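PDB 6OX6: Tas1 from Pseudomonas aeruginosa, which pyrophosphorylates adenosine nucleotides to make (p)ppApp, acting as a type VI secretion toxin that drains ADP and ATP from competitor cells. Local coordinates for residues A[309-314]-A[368-373]; A[377-382]-A[386-391]; A[266-271]-A[278-283]. All coordinates share one frame; numbering follows the deposited sequence.

Contact 1 of 3, residues A[309-314]-A[368-373]. With ACT (acetate ion), chain I.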
# COMPACT_ATOMS: atom_id res chain seq x y z
N ARG A 309 -5.80 -7.99 8.16
CA ARG A 309 -5.16 -8.08 6.86
C ARG A 309 -4.67 -9.50 6.63
O ARG A 309 -4.39 -10.23 7.58
CB ARG A 309 -4.01 -7.08 6.75
CG ARG A 309 -2.89 -7.32 7.73
CD ARG A 309 -1.68 -6.51 7.31
NE ARG A 309 -0.51 -6.87 8.11
CZ ARG A 309 0.25 -7.93 7.87
NH1 ARG A 309 -0.01 -8.73 6.83
NH2 ARG A 309 1.28 -8.20 8.67
N ASN A 310 -4.54 -9.88 5.36
CA ASN A 310 -3.83 -11.10 5.03
C ASN A 310 -3.27 -10.99 3.62
O ASN A 310 -3.42 -9.97 2.94
CB ASN A 310 -4.71 -12.34 5.20
CG ASN A 310 -5.99 -12.27 4.42
OD1 ASN A 310 -5.97 -12.03 3.20
ND2 ASN A 310 -7.11 -12.55 5.08
N THR A 311 -2.58 -12.03 3.21
CA THR A 311 -1.94 -12.09 1.90
C THR A 311 -2.34 -13.40 1.24
O THR A 311 -2.29 -14.46 1.87
CB THR A 311 -0.39 -12.01 2.01
OG1 THR A 311 -0.00 -10.85 2.74
CG2 THR A 311 0.24 -11.94 0.63
N ILE A 312 -2.72 -13.33 -0.04
CA ILE A 312 -2.96 -14.52 -0.83
C ILE A 312 -1.77 -14.72 -1.77
O ILE A 312 -1.41 -13.82 -2.54
CB ILE A 312 -4.27 -14.41 -1.61
CG1 ILE A 312 -5.45 -14.24 -0.64
CG2 ILE A 312 -4.45 -15.62 -2.49
CD1 ILE A 312 -6.79 -13.98 -1.32
N ILE A 313 -1.14 -15.87 -1.68
CA ILE A 313 0.01 -16.19 -2.52
C ILE A 313 -0.45 -17.23 -3.51
O ILE A 313 -0.88 -18.33 -3.12
CB ILE A 313 1.21 -16.69 -1.69
CG1 ILE A 313 1.65 -15.63 -0.68
CG2 ILE A 313 2.38 -17.11 -2.58
CD1 ILE A 313 1.09 -15.87 0.72
N VAL A 314 -0.40 -16.89 -4.80
CA VAL A 314 -0.76 -17.82 -5.87
C VAL A 314 0.27 -17.66 -6.97
O VAL A 314 1.04 -16.70 -6.99
CB VAL A 314 -2.19 -17.57 -6.41
CG1 VAL A 314 -3.24 -18.04 -5.39
CG2 VAL A 314 -2.40 -16.09 -6.73
N GLU A 368 7.41 -15.28 -6.60
CA GLU A 368 8.60 -14.62 -7.11
C GLU A 368 8.67 -13.18 -6.63
O GLU A 368 9.74 -12.69 -6.23
CB GLU A 368 8.63 -14.67 -8.64
CG GLU A 368 8.85 -16.07 -9.21
CD GLU A 368 7.65 -17.02 -9.00
OE1 GLU A 368 6.54 -16.53 -8.65
OE2 GLU A 368 7.80 -18.25 -9.17
N MSE A 369 7.53 -12.49 -6.66
CA MSE A 369 7.47 -11.10 -6.25
C MSE A 369 7.73 -10.94 -4.78
O MSE A 369 8.41 -9.97 -4.37
CB MSE A 369 6.09 -10.54 -6.58
CG MSE A 369 5.97 -10.21 -8.06
SE MSE A 369 7.54 -9.16 -8.63
CE MSE A 369 7.34 -7.66 -7.36
N ILE A 370 7.21 -11.85 -3.97
CA ILE A 370 7.38 -11.79 -2.52
C ILE A 370 8.82 -12.10 -2.14
O ILE A 370 9.41 -11.43 -1.28
CB ILE A 370 6.40 -12.74 -1.83
CG1 ILE A 370 5.00 -12.12 -1.86
CG2 ILE A 370 6.89 -13.03 -0.36
CD1 ILE A 370 3.87 -13.10 -1.70
N TYR A 371 9.41 -13.12 -2.76
CA TYR A 371 10.83 -13.37 -2.62
C TYR A 371 11.63 -12.11 -2.89
O TYR A 371 12.54 -11.75 -2.13
CB TYR A 371 11.25 -14.48 -3.59
CG TYR A 371 12.71 -14.81 -3.54
CD1 TYR A 371 13.57 -14.43 -4.56
CD2 TYR A 371 13.23 -15.50 -2.46
CE1 TYR A 371 14.93 -14.75 -4.50
CE2 TYR A 371 14.56 -15.81 -2.38
CZ TYR A 371 15.40 -15.43 -3.41
OH TYR A 371 16.73 -15.75 -3.31
N ALA A 372 11.28 -11.41 -3.96
CA ALA A 372 12.05 -10.25 -4.37
C ALA A 372 11.91 -9.12 -3.36
O ALA A 372 12.90 -8.46 -3.02
CB ALA A 372 11.59 -9.79 -5.75
N LYS A 373 10.70 -8.88 -2.87
CA LYS A 373 10.45 -7.70 -2.08
C LYS A 373 10.83 -7.88 -0.61
O LYS A 373 11.45 -6.99 -0.03
CB LYS A 373 8.97 -7.32 -2.18
CG LYS A 373 8.58 -6.23 -1.19
CD LYS A 373 7.08 -5.97 -1.26
CE LYS A 373 6.63 -5.04 -0.15
NZ LYS A 373 5.19 -4.76 -0.22
C ACT I . 3.46 -8.03 -0.12
O ACT I . 3.52 -6.79 0.14
OXT ACT I . 4.10 -8.98 0.42
CH3 ACT I . 2.44 -8.42 -1.27
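In Ile-370 CG1 stands anti to the carbonyl carbon (chi1 -76°), and the near-extended second torsion (chi2 158°) carries CD1 out from helix 367-373 toward strand 308-313, where it meets Ile-313. Ile-313 takes the same staggered position, CG1 again beside the backbone N, and this methylene is what receives the helix residue: Ile-313 CG1 lies 3.5 Å from Ile-370 CD1. The two side chains cross at about a right angle, so that the end of one branch rests on the flank of the other. Thr-311, two residues back along the strand, adds a marginal touch, its methyl CG2 lying 4.5 Å from Ile-370 CD1. The contact is thus small and wholly apolar, a single isoleucine resting on Ile-313 with Thr-311 at the margin, and no hydrogen bond crosses it. All three residues are buried.

One turn further along the helix, the extended chain of Lys-373 carries NZ to an acetate ion. Lys-373 NZ gives a hydrogen bond to the acetate O atom, at 2.7 Å, while Ile-370 CG1 lies 4.0 Å from the other carboxylate oxygen, OXT. The acetate probably comes from the crystallisation liquor. Elsewhere helix 367-373 packs on helix 419-435 through Met-369 and Ala-372, and the Ala-372 carbonyl accepts a hydrogen bond from Tyr-429. Strand 308-313 lies between strands 277-280 and 359-365, so the contact is helix-on-sheet packing at the heart of an alpha/beta fold built on a mixed five-stranded sheet.

Contact 2 of 3, residues A[377-382]-A[386-391]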
# COMPACT_ATOMS: atom_id res chain seq x y z
N ASP A 377 13.45 -13.83 6.11
CA ASP A 377 12.60 -14.25 7.22
C ASP A 377 11.15 -14.04 6.87
O ASP A 377 10.30 -14.88 7.15
CB ASP A 377 12.92 -13.46 8.49
CG ASP A 377 14.24 -13.86 9.12
OD1 ASP A 377 14.72 -14.99 8.87
OD2 ASP A 377 14.78 -13.05 9.90
N MSE A 378 10.85 -12.90 6.26
CA MSE A 378 9.49 -12.57 5.89
C MSE A 378 8.95 -13.43 4.79
O MSE A 378 7.78 -13.89 4.88
CB MSE A 378 9.44 -11.11 5.44
CG MSE A 378 8.96 -10.20 6.57
SE MSE A 378 7.29 -10.93 7.33
CE MSE A 378 6.37 -11.33 5.64
N ALA A 379 9.75 -13.68 3.76
CA ALA A 379 9.33 -14.48 2.64
C ALA A 379 9.14 -15.91 3.08
O ALA A 379 8.21 -16.59 2.60
CB ALA A 379 10.38 -14.34 1.54
N ARG A 380 9.95 -16.38 4.03
CA ARG A 380 9.77 -17.75 4.50
C ARG A 380 8.43 -17.92 5.19
O ARG A 380 7.78 -18.96 5.05
CB ARG A 380 10.90 -18.19 5.43
CG ARG A 380 12.21 -18.48 4.73
CD ARG A 380 13.21 -19.10 5.70
NE ARG A 380 14.41 -19.52 4.99
CZ ARG A 380 14.52 -20.68 4.34
NH1 ARG A 380 13.50 -21.54 4.34
NH2 ARG A 380 15.64 -20.97 3.70
N ILE A 381 8.01 -16.92 5.96
CA ILE A 381 6.70 -17.01 6.61
C ILE A 381 5.59 -16.94 5.56
O ILE A 381 4.64 -17.74 5.60
CB ILE A 381 6.55 -15.90 7.65
CG1 ILE A 381 7.63 -15.99 8.72
CG2 ILE A 381 5.16 -15.94 8.27
CD1 ILE A 381 7.55 -14.89 9.74
N LEU A 382 5.68 -15.98 4.63
CA LEU A 382 4.60 -15.83 3.64
C LEU A 382 4.49 -17.05 2.74
O LEU A 382 3.38 -17.49 2.42
CB LEU A 382 4.84 -14.59 2.79
CG LEU A 382 4.77 -13.27 3.53
CD1 LEU A 382 5.01 -12.09 2.60
CD2 LEU A 382 3.40 -13.16 4.20
N ASP A 386 9.31 -24.45 2.10
CA ASP A 386 9.56 -25.20 0.87
C ASP A 386 9.36 -24.33 -0.38
O ASP A 386 10.18 -24.37 -1.30
CB ASP A 386 8.71 -26.46 0.80
CG ASP A 386 8.84 -27.34 2.04
OD1 ASP A 386 9.73 -27.04 2.88
OD2 ASP A 386 8.10 -28.35 2.16
N THR A 387 8.27 -23.57 -0.45
CA THR A 387 8.16 -22.65 -1.57
C THR A 387 9.34 -21.68 -1.59
O THR A 387 9.91 -21.41 -2.65
CB THR A 387 6.84 -21.89 -1.54
OG1 THR A 387 5.75 -22.81 -1.72
CG2 THR A 387 6.80 -20.84 -2.66
N TYR A 388 9.71 -21.13 -0.42
CA TYR A 388 10.85 -20.21 -0.38
C TYR A 388 12.06 -20.85 -1.03
O TYR A 388 12.70 -20.26 -1.91
CB TYR A 388 11.20 -19.78 1.05
CG TYR A 388 12.42 -18.87 1.06
CD1 TYR A 388 12.27 -17.50 1.03
CD2 TYR A 388 13.71 -19.39 1.05
CE1 TYR A 388 13.38 -16.65 1.01
CE2 TYR A 388 14.82 -18.54 1.02
CZ TYR A 388 14.65 -17.18 1.01
OH TYR A 388 15.74 -16.32 0.99
N ASP A 389 12.40 -22.06 -0.60
CA ASP A 389 13.62 -22.69 -1.09
C ASP A 389 13.52 -22.97 -2.59
O ASP A 389 14.50 -22.79 -3.32
CB ASP A 389 13.91 -23.96 -0.30
CG ASP A 389 14.27 -23.66 1.16
OD1 ASP A 389 14.83 -22.56 1.41
OD2 ASP A 389 14.01 -24.52 2.05
N ALA A 390 12.35 -23.40 -3.06
CA ALA A 390 12.17 -23.61 -4.50
C ALA A 390 12.36 -22.31 -5.27
O ALA A 390 13.05 -22.29 -6.31
CB ALA A 390 10.78 -24.18 -4.78
N VAL A 391 11.78 -21.21 -4.79
CA VAL A 391 11.87 -19.95 -5.51
C VAL A 391 13.31 -19.44 -5.51
O VAL A 391 13.81 -18.97 -6.54
CB VAL A 391 10.90 -18.92 -4.91
CG1 VAL A 391 11.21 -17.52 -5.42
CG2 VAL A 391 9.47 -19.31 -5.27
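Arg-380 and Tyr-388, with CA atoms 5.6 Å apart, mark the closest backbone approach of two successive helical segments whose axes come within 8.4 Å and run at 121° to each other. The Tyr-388 ring points from its own helix toward helix 376-383. Its CG is anti to the backbone N, which swings the ring that way, and there two neighbouring residues meet it differently. Ala-379 abuts the ring edge, with CB 3.7 Å from Tyr-388 CD1. Arg-380 instead lies over a face: its CG makes a CH-pi contact 4.0 Å from the Tyr-388 ring centroid, and the extended chain then carries the guanidinium across the ring, tilted 34° from the ring plane, with CZ 3.6 Å from Tyr-388 CD2.

Beyond the ring the arginine reaches Asp-389. Arg-380 NH2 forms a salt bridge with Asp-389 OD1 at 2.9 Å, using the syn lone pair of that oxygen. The bond is bent, with an angle of 131° at the hydrogen, and the acceptor is tilted out of the guanidinium plane. Glu-376 binds NE and Asn-385 binds NH1, so partners from both helices limit the rotation of the guanidinium. The Tyr-388 ring stacks edge-to-face with Tyr-371 of helix 367-373, and Val-391 packs on Tyr-371 and Pro-367. Leu-382 touches Ile-370, which places the pair of helices 376-383 and 385-393 against helix 367-373, itself lying on strand 308-313.

Contact 3 of 3, residues A[266-271]-A[278-283]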
# COMPACT_ATOMS: atom_id res chain seq x y z
N VAL A 266 -12.82 -15.51 3.28
CA VAL A 266 -12.83 -15.33 1.83
C VAL A 266 -11.44 -15.55 1.25
O VAL A 266 -11.29 -16.13 0.16
CB VAL A 266 -13.41 -13.95 1.46
CG1 VAL A 266 -12.77 -12.88 2.30
CG2 VAL A 266 -13.17 -13.63 -0.01
N ALA A 267 -10.40 -15.11 1.96
CA ALA A 267 -9.04 -15.36 1.47
C ALA A 267 -8.79 -16.85 1.28
O ALA A 267 -8.31 -17.28 0.22
CB ALA A 267 -8.02 -14.74 2.43
N ASP A 268 -9.11 -17.68 2.28
CA ASP A 268 -8.75 -19.09 2.12
C ASP A 268 -9.64 -19.80 1.11
O ASP A 268 -9.17 -20.70 0.41
CB ASP A 268 -8.73 -19.84 3.44
CG ASP A 268 -7.61 -20.88 3.47
OD1 ASP A 268 -7.66 -21.81 4.30
OD2 ASP A 268 -6.67 -20.77 2.63
N GLY A 269 -10.90 -19.37 0.98
CA GLY A 269 -11.70 -19.78 -0.15
C GLY A 269 -10.97 -19.56 -1.45
O GLY A 269 -10.64 -20.52 -2.16
N LEU A 270 -10.67 -18.30 -1.76
CA LEU A 270 -10.04 -18.00 -3.04
C LEU A 270 -8.66 -18.63 -3.15
O LEU A 270 -8.24 -19.02 -4.25
CB LEU A 270 -9.94 -16.50 -3.25
CG LEU A 270 -11.28 -15.80 -3.19
CD1 LEU A 270 -11.08 -14.37 -2.74
CD2 LEU A 270 -11.88 -15.87 -4.56
N ALA A 271 -7.91 -18.71 -2.04
CA ALA A 271 -6.58 -19.30 -2.14
C ALA A 271 -6.67 -20.78 -2.48
O ALA A 271 -6.02 -21.26 -3.42
CB ALA A 271 -5.81 -19.11 -0.84
N VAL A 278 -2.70 -18.80 2.02
CA VAL A 278 -3.12 -17.55 2.65
C VAL A 278 -2.16 -17.44 3.83
O VAL A 278 -2.06 -18.35 4.65
CB VAL A 278 -4.63 -17.54 2.93
CG1 VAL A 278 -5.00 -16.34 3.79
CG2 VAL A 278 -5.42 -17.54 1.63
N ALA A 279 -1.47 -16.31 3.91
CA ALA A 279 -0.69 -15.94 5.08
C ALA A 279 -1.59 -15.05 5.92
O ALA A 279 -1.78 -13.87 5.60
CB ALA A 279 0.63 -15.26 4.70
N LYS A 280 -2.17 -15.62 6.96
CA LYS A 280 -2.98 -14.86 7.90
C LYS A 280 -2.07 -14.18 8.90
O LYS A 280 -0.96 -14.62 9.16
CB LYS A 280 -3.97 -15.78 8.62
CG LYS A 280 -4.93 -16.55 7.72
CD LYS A 280 -5.89 -17.37 8.60
CE LYS A 280 -6.87 -18.21 7.79
NZ LYS A 280 -6.17 -18.89 6.67
N ALA A 281 -2.56 -13.09 9.48
CA ALA A 281 -1.78 -12.28 10.40
C ALA A 281 -2.69 -11.87 11.55
O ALA A 281 -3.91 -11.83 11.39
CB ALA A 281 -1.22 -11.03 9.70
N PRO A 282 -2.12 -11.55 12.71
CA PRO A 282 -2.95 -11.05 13.81
C PRO A 282 -3.40 -9.62 13.54
O PRO A 282 -2.94 -8.94 12.61
CB PRO A 282 -2.02 -11.12 15.03
CG PRO A 282 -0.65 -10.95 14.44
CD PRO A 282 -0.70 -11.64 13.10
N ILE A 283 -4.32 -9.16 14.39
CA ILE A 283 -4.82 -7.79 14.34
C ILE A 283 -3.66 -6.82 14.56
O ILE A 283 -2.74 -7.11 15.33
CB ILE A 283 -5.94 -7.64 15.39
CG1 ILE A 283 -7.30 -7.92 14.77
CG2 ILE A 283 -5.93 -6.28 16.06
CD1 ILE A 283 -7.49 -9.35 14.35
O HOH W 1 -3.57 -21.89 2.84
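Val-278 of edge strand 277-280 packs on Ala-267 of helix 256-273, in a helix-to-strand contact at the border of the central sheet. The segments run nearly antiparallel, at 161°, with axes 8.8 Å apart, and the CA atoms of Asp-268 and Val-278 are nearest each other. Val-278 carries the apolar part. With CG1 anti to its backbone N (chi1 170°), that methyl reaches Ala-267, and Val-278 CG1 lies 3.7 Å from Ala-267 CB. The other methyl, CG2, turns along the helix toward Ala-271, where the modelled approach is doubtful. Val-278 CG2 lies 3.2 Å from Ala-267 O, close against the helix backbone.

This is an alpha-beta hairpin: helix and strand follow each other in the chain, joined by a short turn, and the strand then pairs antiparallel with strand 308-313, as in the backbone hydrogen bond between Ala-279 and Thr-311. Ala-267 and Val-278 both touch Ile-312 of that neighbouring strand.

Toward solvent the chemistry becomes polar. Asp-268 OD2 lies 3.6 Å from Val-278 CG2 and accepts a hydrogen bond from a water 3.3 Å away, which in turn weakly accepts one from Val-278 N. Lys-280, its chain bent at the last torsion (chi4 44°), brings NZ to 4.0 Å from Asp-268 OD1, a proximity of opposite charges short of a salt bridge, while its side chain also touches Lys-260 and Asp-264 of the same helix.

Contact 1 is the core contact, entirely buried and apolar, chiefly between two isoleucines, whereas contacts 2 and 3 are only partly buried and combine an apolar part with charged groups near solvent. The charges are used differently: contact 2 closes a true salt bridge, while in contact 3 the opposite charges stop short of one and a water links the segments weakly. Contacts 1 and 3 share the sheet, since strands 308-313 and 277-280 are neighbours in it. Contacts 1 and 2 are joined by helices 367-373 and 376-383, which follow each other in the chain; Leu-382 also touches Ala-279, so 377-382 meets both other contacts.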